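Local coordinates for protein leucyl-trna synthetase (Plasmodium falciparum, PDB 5FOC) that probably charges tRNA with leucine and, through the editing domain that makes up this fragment, probably hydrolyses wrongly aminoacylated tRNA, at residues K12-N17 / E227-I232; K120-G125 / N181-S186; Y134-T139 / K236-L241; Y138-P143 / G253-V258. The protein carries 2 engineered substitutions. One frame throughout, in Å; residues are numbered along the deposited sequence.

The four contacts illustrate how one curled mixed sheet, the core of the editing domain, is assembled from strands far apart in sequence. Strand 7-15 lies between strand 120-127, which contact 2 ties to 181-185, and strand 227-229, its partner in contact 1. Strand 238-242 follows 227-229 and pairs with 138-141 in contact 3, and 138-141 pairs with 254-257 in contact 4. Centres of contacts 1 and 3 are about 8 Å apart, those of contacts 2 and 3 about 15 Å. The chain first supplies 12-17, then 120-125 and 134-143, and later 181-186, 227-232, 236-241 and 253-258, so strands early in the sequence pair with strands much later in it.

Contact 1 of 4, residues K12-N17 / E227-I232; sequences KIFVSN and ETYTNI
Tyr-229 receives Phe-14 CB over one ring face, offset toward the rim and 3.8 Å from the ring centroid, a CH-pi contact, while Ser-16 OG sits at the ring edge. This pair belongs to an antiparallel ladder in the curled sheet of the editing domain. The two rings themselves are nearly parallel (planes at 26°) but slid so far apart that they barely overlap. At the edge of the Phe-14 ring lie Tyr-229 O and Thr-230 CA. Tyr-229 CG stands between its own backbone N and carbonyl carbon (chi1 68°), and from there the ring lies against Phe-14.

The backbones of this pair are joined by two hydrogen bonds, Phe-14 N to Tyr-229 O at 2.7 Å and Tyr-229 N to Phe-14 O at 2.8 Å. On the sheet face away from these rings, Ile-13 CG2 presses against Thr-228 CB at 3.4 Å, tighter than usual van der Waals contact. Thr-228 OG1 is bonded to Leu-238 O and Thr-139 OG1, which links the ladder to the next strands. Where strand 12-15 gives way to helix 18-35, Asn-17 caps the helix through Asp-20 N. At the other end, a water bridges Lys-12 O and Asn-231 N. Glu-227 O is gripped by two donors: Ser-16 N at 2.9 Å and a second water, which also accepts from Asn-17 N at 2.6 Å.

Contact 2 of 4, residues K120-G125 / N181-S186; sequences KVIFLG and NIYVCS
Asn-181 lies side by side with Lys-120, its OD1 3.6 Å from Lys-120 CB, and opens a parallel strand pairing inside the mixed sheet of the editing domain. Its amide group also rests on the tip of Ile-122, whose CD1 comes within 3.5 Å of Asn-181 CG. Asn-181 ND2 donates to Tyr-183 OH (3.0 Å), with the hydroxyl lying in the amide plane, and it has a second partner in Asp-154. Ile-182 joins the neighbouring strand twice, its N donating to Lys-120 O and its O accepting from Ile-122 N, while its side chain shares a face with Val-121.

Tyr-183 is sandwiched: Asn-181 CB covers one ring face and Leu-124 CD1 the opposite one, a CH-pi contact 4.1 Å from the centroid. Ile-122 O meets the ring in plane at its edge, and Ile-122 CB packs against Tyr-183 CD1. The phenol hydroxyl is further held by Phe-153 O, so the ring is anchored at its far end as well as by its flanks.

Val-184 turns to the other face of the sheet, toward Phe-21 of helix 18-35, and its CB stands 4.0 Å from the Phe-123 ring centroid, over the face. Phe-123 also packs edge-to-face with Phe-223. The ladder closes with Val-184 N bonded to Ile-122 O and with Leu-124 N reaching Val-184 O at 3.1 Å.

Contact 3 of 4, residues Y134-T139 / K236-L241; sequences YGQNYT and KNLYIL
Leu-241 CD1 presses on one face of the Tyr-138 ring, 3.7 Å from its centroid and only 3.5 Å from CG, a CH-pi contact at the tight end of a parallel strand pairing. Tyr-239 O lies in plane at the edge of the same ring, 3.3 Å from Tyr-138 CD1. Here the backbones are bonded as well: Thr-139 N donates to Tyr-239 O from above the carbonyl plane, and Leu-241 N to Thr-139 O at 2.8 Å. Leu-269 of helix 263-274 backs both Tyr-138 and Leu-241. The Tyr-239 ring forms the partly exposed flank of this bonded end, meeting Tyr-138 CE1 at its edge, with Tyr-239 CD2 at 3.9 Å.

The other end is looser. Lys-236 is exposed and makes no contact with 134-139, its NZ being bonded to Thr-230 O and Ser-233 O; Asn-237 is partly exposed and adds little. Leu-238 bridges the two regimes: its CD1 lies 3.7 Å from Gln-136 CD, the two side chains crossing at about a right angle. No backbone bond joins residues 134-137 to 236-238. Instead Asn-292 ND2 bonds both Asn-137 O and Asn-237 O, joining the two segments from outside.

Gln-136, its CG anti to the backbone N (chi1 -172°), runs on extended, and its NE2 donates to Tyr-138 O at 2.8 Å. The partner lies in the amide plane, while the donor stands 42° out of the carbonyl plane. With Asn-137 ND2 bonded to Ser-259 OG and Tyr-138 OH to Gln-289 O and Asn-292 N, these buried polar groups have partners, and that network probably fixes the strand entry where the ladder itself is incomplete.

Contact 4 of 4, residues Y138-P143 / G253-V258; sequences YTFINP and GIVPCV
Phe-140 takes the side chain of Cys-257 against its ring, CB over one face with CE2 just 3.3 Å away, in an antiparallel ladder at the heart of the editing domain's sheet. The sulfur arrives obliquely: SG is 4.1 Å from the ring centroid, 47° off the normal, a Cys sulfur-aromatic contact. Cys-257 SG is anti to the backbone N (chi1 175°), which carries it beyond CB toward the CE2-CZ side of the ring. Val-255 CG2 fills the edge of the same ring and packs on Phe-140 CB at 3.7 Å.

On the other sheet face, the side chains of Thr-139 and Ile-254 cross obliquely, Thr-139 CG2 meeting Ile-254 CG2 at 3.8 Å, and Ile-254 together with Ile-141 faces Phe-123 of strand 120-127. The backbone fixes this register with a reciprocal pair, Phe-140 N to Val-255 O at 2.8 Å and Val-255 N to Phe-140 O at 3.0 Å. Cys-257 N bonds Tyr-138 O from well above the carbonyl plane.

Further out, Asp-265 and Cys-268 of helix 263-274 close over Phe-140, and Asp-265 also touches Cys-257 and takes the backbone N of Val-258. Where the strands part, Asn-142 ND2 is held by Ile-246 O. Asn-142 N and Gly-253 O lie 4.2 Å apart, and the hydroxyl of Tyr-147 bonds to both.

Contact 1 of 4, residues K12-N17 / E227-I232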
# COMPACT_ATOMS: atom_id res chain seq x y z
N LYS A 12 2.57 -6.47 3.12
CA LYS A 12 3.30 -6.62 1.85
C LYS A 12 2.31 -6.74 0.70
O LYS A 12 1.55 -7.67 0.67
CB LYS A 12 4.22 -7.80 1.90
CG LYS A 12 5.42 -7.58 2.80
CD LYS A 12 6.20 -8.83 3.04
CE LYS A 12 7.40 -8.68 3.94
NZ LYS A 12 7.99 -10.01 4.16
N ILE A 13 2.30 -5.74 -0.14
CA ILE A 13 1.40 -5.69 -1.28
C ILE A 13 2.28 -5.94 -2.53
O ILE A 13 2.95 -5.07 -3.03
CB ILE A 13 0.61 -4.36 -1.36
CG1 ILE A 13 -0.33 -4.21 -0.16
CG2 ILE A 13 -0.23 -4.29 -2.63
CD1 ILE A 13 -1.04 -2.87 -0.10
N PHE A 14 2.19 -7.18 -3.04
CA PHE A 14 3.08 -7.60 -4.11
C PHE A 14 2.49 -7.14 -5.45
O PHE A 14 1.27 -7.07 -5.62
CB PHE A 14 3.13 -9.14 -4.14
CG PHE A 14 3.75 -9.75 -2.90
CD1 PHE A 14 5.12 -9.88 -2.78
CD2 PHE A 14 2.95 -10.17 -1.86
CE1 PHE A 14 5.68 -10.40 -1.62
CE2 PHE A 14 3.51 -10.71 -0.70
CZ PHE A 14 4.87 -10.81 -0.57
N VAL A 15 3.39 -6.78 -6.36
CA VAL A 15 3.01 -6.49 -7.75
C VAL A 15 2.91 -7.78 -8.58
O VAL A 15 3.81 -8.60 -8.56
CB VAL A 15 4.06 -5.54 -8.37
CG1 VAL A 15 3.90 -5.39 -9.88
CG2 VAL A 15 4.03 -4.17 -7.66
N SER A 16 1.76 -7.93 -9.24
CA SER A 16 1.48 -9.08 -10.14
C SER A 16 2.30 -8.99 -11.43
O SER A 16 3.02 -9.92 -11.74
CB SER A 16 -0.04 -9.17 -10.47
OG SER A 16 -0.86 -9.08 -9.31
N ASN A 17 2.23 -7.87 -12.12
CA ASN A 17 2.97 -7.73 -13.41
C ASN A 17 4.22 -6.92 -13.26
O ASN A 17 4.28 -5.73 -13.59
CB ASN A 17 2.09 -7.18 -14.53
CG ASN A 17 2.69 -7.44 -15.96
OD1 ASN A 17 3.91 -7.42 -16.21
ND2 ASN A 17 1.80 -7.68 -16.90
N GLU A 227 -1.69 -4.13 -11.16
CA GLU A 227 -2.35 -5.18 -10.41
C GLU A 227 -1.43 -5.58 -9.25
O GLU A 227 -0.24 -5.81 -9.42
CB GLU A 227 -2.65 -6.38 -11.39
CG GLU A 227 -3.48 -7.45 -10.69
CD GLU A 227 -3.70 -8.71 -11.54
OE1 GLU A 227 -2.84 -8.95 -12.39
OE2 GLU A 227 -4.66 -9.43 -11.30
N THR A 228 -2.02 -5.59 -8.03
CA THR A 228 -1.31 -6.05 -6.82
C THR A 228 -2.07 -7.17 -6.10
O THR A 228 -3.26 -7.42 -6.37
CB THR A 228 -1.01 -4.86 -5.85
OG1 THR A 228 -2.25 -4.40 -5.34
CG2 THR A 228 -0.25 -3.74 -6.57
N TYR A 229 -1.40 -7.81 -5.13
CA TYR A 229 -2.06 -8.78 -4.29
C TYR A 229 -1.31 -8.86 -2.96
O TYR A 229 -0.16 -8.45 -2.87
CB TYR A 229 -2.21 -10.16 -5.01
CG TYR A 229 -0.90 -10.83 -5.20
CD1 TYR A 229 -0.05 -10.45 -6.23
CD2 TYR A 229 -0.45 -11.80 -4.30
CE1 TYR A 229 1.19 -11.05 -6.40
CE2 TYR A 229 0.81 -12.37 -4.43
CZ TYR A 229 1.62 -12.01 -5.50
OH TYR A 229 2.87 -12.61 -5.64
N THR A 230 -1.98 -9.45 -1.98
CA THR A 230 -1.31 -9.81 -0.71
C THR A 230 -1.49 -11.30 -0.46
O THR A 230 -2.30 -11.96 -1.20
CB THR A 230 -1.94 -9.07 0.51
OG1 THR A 230 -3.18 -9.67 0.85
CG2 THR A 230 -2.07 -7.57 0.26
N ASN A 231 -0.82 -11.88 0.52
CA ASN A 231 -1.04 -13.29 0.85
C ASN A 231 -2.21 -13.51 1.81
O ASN A 231 -2.45 -14.64 2.27
CB ASN A 231 0.24 -13.93 1.39
CG ASN A 231 1.30 -14.06 0.32
OD1 ASN A 231 1.00 -14.40 -0.84
ND2 ASN A 231 2.54 -13.85 0.68
N ILE A 232 -2.96 -12.44 2.10
CA ILE A 232 -4.11 -12.49 2.96
C ILE A 232 -5.42 -12.29 2.21
O ILE A 232 -6.46 -12.75 2.66
CB ILE A 232 -3.98 -11.42 4.10
CG1 ILE A 232 -2.60 -11.50 4.72
CG2 ILE A 232 -5.07 -11.62 5.15
CD1 ILE A 232 -2.23 -10.26 5.52
O HOH W 1 1.10 -10.27 1.84
O HOH W 2 0.95 -5.59 -12.02

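Contact 2 of 4, residues K120-G125 / N181-S186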
# COMPACT_ATOMS: atom_id res chain seq x y z
N LYS A 120 11.68 -9.18 -5.18
CA LYS A 120 10.23 -9.05 -5.14
C LYS A 120 9.91 -7.56 -5.10
O LYS A 120 10.64 -6.79 -4.47
CB LYS A 120 9.62 -9.76 -3.94
CG LYS A 120 9.86 -11.24 -3.86
CD LYS A 120 8.89 -11.87 -2.88
CE LYS A 120 9.14 -13.34 -2.59
NZ LYS A 120 8.10 -13.81 -1.63
N VAL A 121 8.87 -7.15 -5.80
CA VAL A 121 8.46 -5.74 -5.82
C VAL A 121 7.25 -5.59 -4.93
O VAL A 121 6.22 -6.19 -5.17
CB VAL A 121 8.14 -5.20 -7.22
CG1 VAL A 121 7.72 -3.73 -7.13
CG2 VAL A 121 9.31 -5.42 -8.20
N ILE A 122 7.37 -4.78 -3.85
CA ILE A 122 6.38 -4.78 -2.82
C ILE A 122 6.02 -3.34 -2.44
O ILE A 122 6.95 -2.58 -2.04
CB ILE A 122 6.85 -5.54 -1.55
CG1 ILE A 122 7.10 -7.03 -1.84
CG2 ILE A 122 5.88 -5.35 -0.38
CD1 ILE A 122 7.88 -7.74 -0.78
N PHE A 123 4.75 -2.97 -2.57
CA PHE A 123 4.19 -1.73 -1.98
C PHE A 123 3.96 -2.04 -0.51
O PHE A 123 3.44 -3.02 -0.11
CB PHE A 123 2.89 -1.30 -2.68
CG PHE A 123 3.07 -0.71 -4.05
CD1 PHE A 123 3.30 -1.55 -5.15
CD2 PHE A 123 3.03 0.64 -4.26
CE1 PHE A 123 3.44 -0.97 -6.42
CE2 PHE A 123 3.20 1.20 -5.50
CZ PHE A 123 3.39 0.39 -6.60
N LEU A 124 4.37 -1.06 0.36
CA LEU A 124 4.14 -1.27 1.79
C LEU A 124 2.86 -0.55 2.19
O LEU A 124 2.86 0.69 2.29
CB LEU A 124 5.34 -0.77 2.58
CG LEU A 124 6.62 -1.58 2.53
CD1 LEU A 124 7.80 -0.85 3.20
CD2 LEU A 124 6.41 -2.92 3.18
N GLY A 125 1.76 -1.32 2.34
CA GLY A 125 0.44 -0.82 2.60
C GLY A 125 0.36 -0.62 4.11
O GLY A 125 0.82 -1.47 4.81
N ASN A 181 13.88 -7.50 -1.37
CA ASN A 181 12.63 -6.82 -1.75
C ASN A 181 12.88 -5.40 -2.16
O ASN A 181 13.68 -4.68 -1.49
CB ASN A 181 11.63 -6.84 -0.56
CG ASN A 181 11.29 -8.24 -0.11
OD1 ASN A 181 11.44 -9.19 -0.88
ND2 ASN A 181 10.85 -8.40 1.13
N ILE A 182 12.24 -4.98 -3.25
CA ILE A 182 12.14 -3.60 -3.63
C ILE A 182 10.88 -3.09 -2.98
O ILE A 182 9.81 -3.46 -3.37
CB ILE A 182 12.08 -3.38 -5.15
CG1 ILE A 182 13.38 -3.83 -5.77
CG2 ILE A 182 11.82 -1.93 -5.47
CD1 ILE A 182 13.27 -4.13 -7.25
N TYR A 183 11.01 -2.19 -1.97
CA TYR A 183 9.85 -1.54 -1.40
C TYR A 183 9.50 -0.20 -1.99
O TYR A 183 10.37 0.55 -2.36
CB TYR A 183 10.07 -1.37 0.12
CG TYR A 183 10.12 -2.65 0.92
CD1 TYR A 183 9.10 -3.62 0.79
CD2 TYR A 183 11.19 -2.95 1.77
CE1 TYR A 183 9.12 -4.80 1.54
CE2 TYR A 183 11.22 -4.14 2.51
CZ TYR A 183 10.19 -5.06 2.41
OH TYR A 183 10.13 -6.26 3.07
N VAL A 184 8.20 0.05 -2.14
CA VAL A 184 7.68 1.31 -2.58
C VAL A 184 6.98 1.95 -1.36
O VAL A 184 6.10 1.33 -0.74
CB VAL A 184 6.63 1.20 -3.71
CG1 VAL A 184 6.29 2.56 -4.24
CG2 VAL A 184 7.18 0.32 -4.85
N CYS A 185 7.35 3.20 -1.10
CA CYS A 185 6.85 3.89 0.14
C CYS A 185 7.12 5.38 0.04
O CYS A 185 7.91 5.84 -0.76
CB CYS A 185 7.53 3.30 1.34
SG CYS A 185 9.34 3.42 1.33
N SER A 186 6.47 6.12 0.94
CA SER A 186 6.65 7.55 1.00
C SER A 186 8.04 7.94 1.61
O SER A 186 8.69 7.17 2.32
CB SER A 186 5.54 8.16 1.89
OG SER A 186 5.63 7.64 3.22

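Contact 3 of 4, residues Y134-T139 / K236-L241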
# COMPACT_ATOMS: atom_id res chain seq x y z
N TYR A 134 -8.33 -9.52 4.71
CA TYR A 134 -8.97 -10.55 3.76
C TYR A 134 -9.89 -9.87 2.78
O TYR A 134 -10.03 -10.39 1.61
CB TYR A 134 -9.72 -11.59 4.57
CG TYR A 134 -10.48 -12.65 3.82
CD1 TYR A 134 -9.78 -13.68 3.21
CD2 TYR A 134 -11.84 -12.69 3.82
CE1 TYR A 134 -10.46 -14.72 2.57
CE2 TYR A 134 -12.55 -13.71 3.17
CZ TYR A 134 -11.83 -14.72 2.58
OH TYR A 134 -12.46 -15.73 1.94
N GLY A 135 -10.57 -8.79 3.16
CA GLY A 135 -11.51 -8.08 2.30
C GLY A 135 -10.93 -7.07 1.34
O GLY A 135 -11.68 -6.34 0.73
N GLN A 136 -9.60 -6.95 1.27
CA GLN A 136 -8.98 -5.93 0.45
C GLN A 136 -9.36 -6.14 -1.03
O GLN A 136 -9.17 -7.26 -1.51
CB GLN A 136 -7.46 -5.96 0.59
CG GLN A 136 -6.81 -4.78 -0.09
CD GLN A 136 -5.32 -4.73 0.01
OE1 GLN A 136 -4.71 -5.48 0.76
NE2 GLN A 136 -4.69 -3.90 -0.83
N ASN A 137 -9.90 -5.12 -1.64
CA ASN A 137 -10.27 -5.19 -3.11
C ASN A 137 -9.45 -4.33 -4.03
O ASN A 137 -9.40 -4.55 -5.26
CB ASN A 137 -11.79 -5.07 -3.31
CG ASN A 137 -12.41 -3.82 -2.74
OD1 ASN A 137 -11.87 -3.23 -1.75
ND2 ASN A 137 -13.56 -3.42 -3.25
N TYR A 138 -8.76 -3.32 -3.50
CA TYR A 138 -7.91 -2.43 -4.23
C TYR A 138 -6.75 -1.99 -3.33
O TYR A 138 -6.71 -2.39 -2.14
CB TYR A 138 -8.66 -1.19 -4.76
CG TYR A 138 -9.69 -1.57 -5.77
CD1 TYR A 138 -9.29 -1.77 -7.06
CD2 TYR A 138 -11.00 -1.81 -5.43
CE1 TYR A 138 -10.21 -2.15 -8.02
CE2 TYR A 138 -11.95 -2.16 -6.39
CZ TYR A 138 -11.51 -2.38 -7.70
OH TYR A 138 -12.48 -2.80 -8.65
N THR A 139 -5.82 -1.28 -3.93
CA THR A 139 -4.72 -0.63 -3.21
C THR A 139 -4.77 0.84 -3.56
O THR A 139 -4.78 1.23 -4.69
CB THR A 139 -3.37 -1.27 -3.64
OG1 THR A 139 -3.34 -2.64 -3.23
CG2 THR A 139 -2.19 -0.47 -3.09
N LYS A 236 -7.03 -11.66 -5.75
CA LYS A 236 -5.64 -11.32 -6.05
C LYS A 236 -5.47 -10.28 -7.19
O LYS A 236 -4.36 -10.08 -7.68
CB LYS A 236 -4.81 -12.61 -6.34
CG LYS A 236 -4.89 -13.71 -5.29
CD LYS A 236 -4.43 -13.26 -3.87
CE LYS A 236 -4.54 -14.41 -2.86
NZ LYS A 236 -4.16 -14.00 -1.50
N ASN A 237 -6.55 -9.61 -7.58
CA ASN A 237 -6.48 -8.57 -8.59
C ASN A 237 -6.74 -7.18 -8.03
O ASN A 237 -7.67 -6.48 -8.42
CB ASN A 237 -7.43 -8.88 -9.78
CG ASN A 237 -8.88 -8.90 -9.39
OD1 ASN A 237 -9.22 -9.40 -8.34
ND2 ASN A 237 -9.77 -8.42 -10.28
N LEU A 238 -5.86 -6.79 -7.11
CA LEU A 238 -6.08 -5.57 -6.38
C LEU A 238 -5.44 -4.41 -7.10
O LEU A 238 -4.24 -4.09 -6.92
CB LEU A 238 -5.46 -5.73 -4.99
CG LEU A 238 -5.74 -7.02 -4.26
CD1 LEU A 238 -5.08 -7.01 -2.84
CD2 LEU A 238 -7.21 -7.24 -4.11
N TYR A 239 -6.21 -3.77 -7.96
CA TYR A 239 -5.66 -2.74 -8.80
C TYR A 239 -5.31 -1.55 -7.92
O TYR A 239 -6.05 -1.27 -6.93
CB TYR A 239 -6.63 -2.36 -9.91
CG TYR A 239 -6.95 -3.57 -10.77
CD1 TYR A 239 -5.98 -4.18 -11.52
CD2 TYR A 239 -8.21 -4.13 -10.73
CE1 TYR A 239 -6.30 -5.32 -12.27
CE2 TYR A 239 -8.54 -5.25 -11.51
CZ TYR A 239 -7.55 -5.84 -12.22
OH TYR A 239 -7.89 -6.96 -12.99
N ILE A 240 -4.29 -0.83 -8.35
CA ILE A 240 -3.94 0.45 -7.68
C ILE A 240 -4.90 1.53 -8.16
O ILE A 240 -5.00 1.80 -9.36
CB ILE A 240 -2.50 0.86 -7.89
CG1 ILE A 240 -1.60 -0.17 -7.26
CG2 ILE A 240 -2.23 2.23 -7.24
CD1 ILE A 240 -0.11 0.02 -7.41
N LEU A 241 -5.56 2.22 -7.21
CA LEU A 241 -6.46 3.30 -7.49
C LEU A 241 -6.03 4.60 -6.80
O LEU A 241 -5.37 4.51 -5.79
CB LEU A 241 -7.86 2.96 -7.02
CG LEU A 241 -8.62 1.76 -7.59
CD1 LEU A 241 -10.00 1.70 -6.96
CD2 LEU A 241 -8.75 1.93 -9.08

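Contact 4 of 4, residues Y138-P143 / G253-V258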
# COMPACT_ATOMS: atom_id res chain seq x y z
N TYR A 138 -8.76 -3.32 -3.50
CA TYR A 138 -7.91 -2.43 -4.23
C TYR A 138 -6.75 -1.99 -3.33
O TYR A 138 -6.71 -2.39 -2.14
CB TYR A 138 -8.66 -1.19 -4.76
CG TYR A 138 -9.69 -1.57 -5.77
CD1 TYR A 138 -9.29 -1.77 -7.06
CD2 TYR A 138 -11.00 -1.81 -5.43
CE1 TYR A 138 -10.21 -2.15 -8.02
CE2 TYR A 138 -11.95 -2.16 -6.39
CZ TYR A 138 -11.51 -2.38 -7.70
OH TYR A 138 -12.48 -2.80 -8.65
N THR A 139 -5.82 -1.28 -3.93
CA THR A 139 -4.72 -0.63 -3.21
C THR A 139 -4.77 0.84 -3.56
O THR A 139 -4.78 1.23 -4.69
CB THR A 139 -3.37 -1.27 -3.64
OG1 THR A 139 -3.34 -2.64 -3.23
CG2 THR A 139 -2.19 -0.47 -3.09
N PHE A 140 -4.81 1.71 -2.55
CA PHE A 140 -4.84 3.13 -2.81
C PHE A 140 -3.47 3.80 -2.64
O PHE A 140 -2.67 3.43 -1.75
CB PHE A 140 -5.78 3.88 -1.87
CG PHE A 140 -7.24 3.61 -2.02
CD1 PHE A 140 -7.91 3.85 -3.23
CD2 PHE A 140 -7.99 3.23 -0.91
CE1 PHE A 140 -9.31 3.68 -3.31
CE2 PHE A 140 -9.35 3.07 -0.98
CZ PHE A 140 -10.02 3.27 -2.20
N ILE A 141 -3.24 4.77 -3.52
CA ILE A 141 -2.02 5.57 -3.56
C ILE A 141 -2.38 7.01 -3.85
O ILE A 141 -3.43 7.29 -4.41
CB ILE A 141 -1.02 5.01 -4.60
CG1 ILE A 141 0.39 5.46 -4.36
CG2 ILE A 141 -1.45 5.34 -6.02
CD1 ILE A 141 1.45 4.68 -5.13
N ASN A 142 -1.55 7.96 -3.37
CA ASN A 142 -1.82 9.33 -3.70
C ASN A 142 -1.24 9.64 -5.07
O ASN A 142 -0.04 9.60 -5.20
CB ASN A 142 -1.26 10.28 -2.62
CG ASN A 142 -1.68 11.72 -2.83
OD1 ASN A 142 -1.78 12.22 -3.94
ND2 ASN A 142 -1.92 12.41 -1.73
N PRO A 143 -2.09 9.92 -6.08
CA PRO A 143 -1.58 10.03 -7.47
C PRO A 143 -0.69 11.27 -7.70
O PRO A 143 0.14 11.30 -8.60
CB PRO A 143 -2.88 10.12 -8.28
CG PRO A 143 -3.86 10.77 -7.35
CD PRO A 143 -3.54 10.18 -6.02
N GLY A 253 1.95 5.99 3.09
CA GLY A 253 1.22 6.76 2.11
C GLY A 253 0.63 5.75 1.08
O GLY A 253 0.22 6.21 0.03
N ILE A 254 0.51 4.50 1.47
CA ILE A 254 -0.16 3.46 0.60
C ILE A 254 -1.13 2.76 1.54
O ILE A 254 -0.72 2.30 2.62
CB ILE A 254 0.86 2.46 0.08
CG1 ILE A 254 1.88 3.21 -0.77
CG2 ILE A 254 0.11 1.40 -0.79
CD1 ILE A 254 3.25 2.59 -0.91
N VAL A 255 -2.39 2.68 1.16
CA VAL A 255 -3.33 2.01 1.99
C VAL A 255 -4.16 0.93 1.28
O VAL A 255 -4.57 1.13 0.15
CB VAL A 255 -4.25 3.00 2.70
CG1 VAL A 255 -3.43 3.94 3.59
CG2 VAL A 255 -5.05 3.80 1.75
N PRO A 256 -4.42 -0.16 1.97
CA PRO A 256 -5.35 -1.17 1.46
C PRO A 256 -6.73 -0.59 1.37
O PRO A 256 -7.16 0.15 2.29
CB PRO A 256 -5.27 -2.32 2.47
CG PRO A 256 -4.33 -1.87 3.54
CD PRO A 256 -3.83 -0.53 3.28
N CYS A 257 -7.45 -0.84 0.28
CA CYS A 257 -8.83 -0.48 0.13
C CYS A 257 -9.62 -1.69 0.62
O CYS A 257 -9.48 -2.80 0.07
CB CYS A 257 -9.17 -0.21 -1.35
SG CYS A 257 -10.92 0.09 -1.60
N VAL A 258 -10.42 -1.52 1.69
CA VAL A 258 -11.40 -2.50 2.10
C VAL A 258 -12.74 -1.83 2.12
O VAL A 258 -13.21 -1.38 3.17
CB VAL A 258 -11.12 -3.15 3.48
CG1 VAL A 258 -12.08 -4.31 3.76
CG2 VAL A 258 -9.70 -3.63 3.55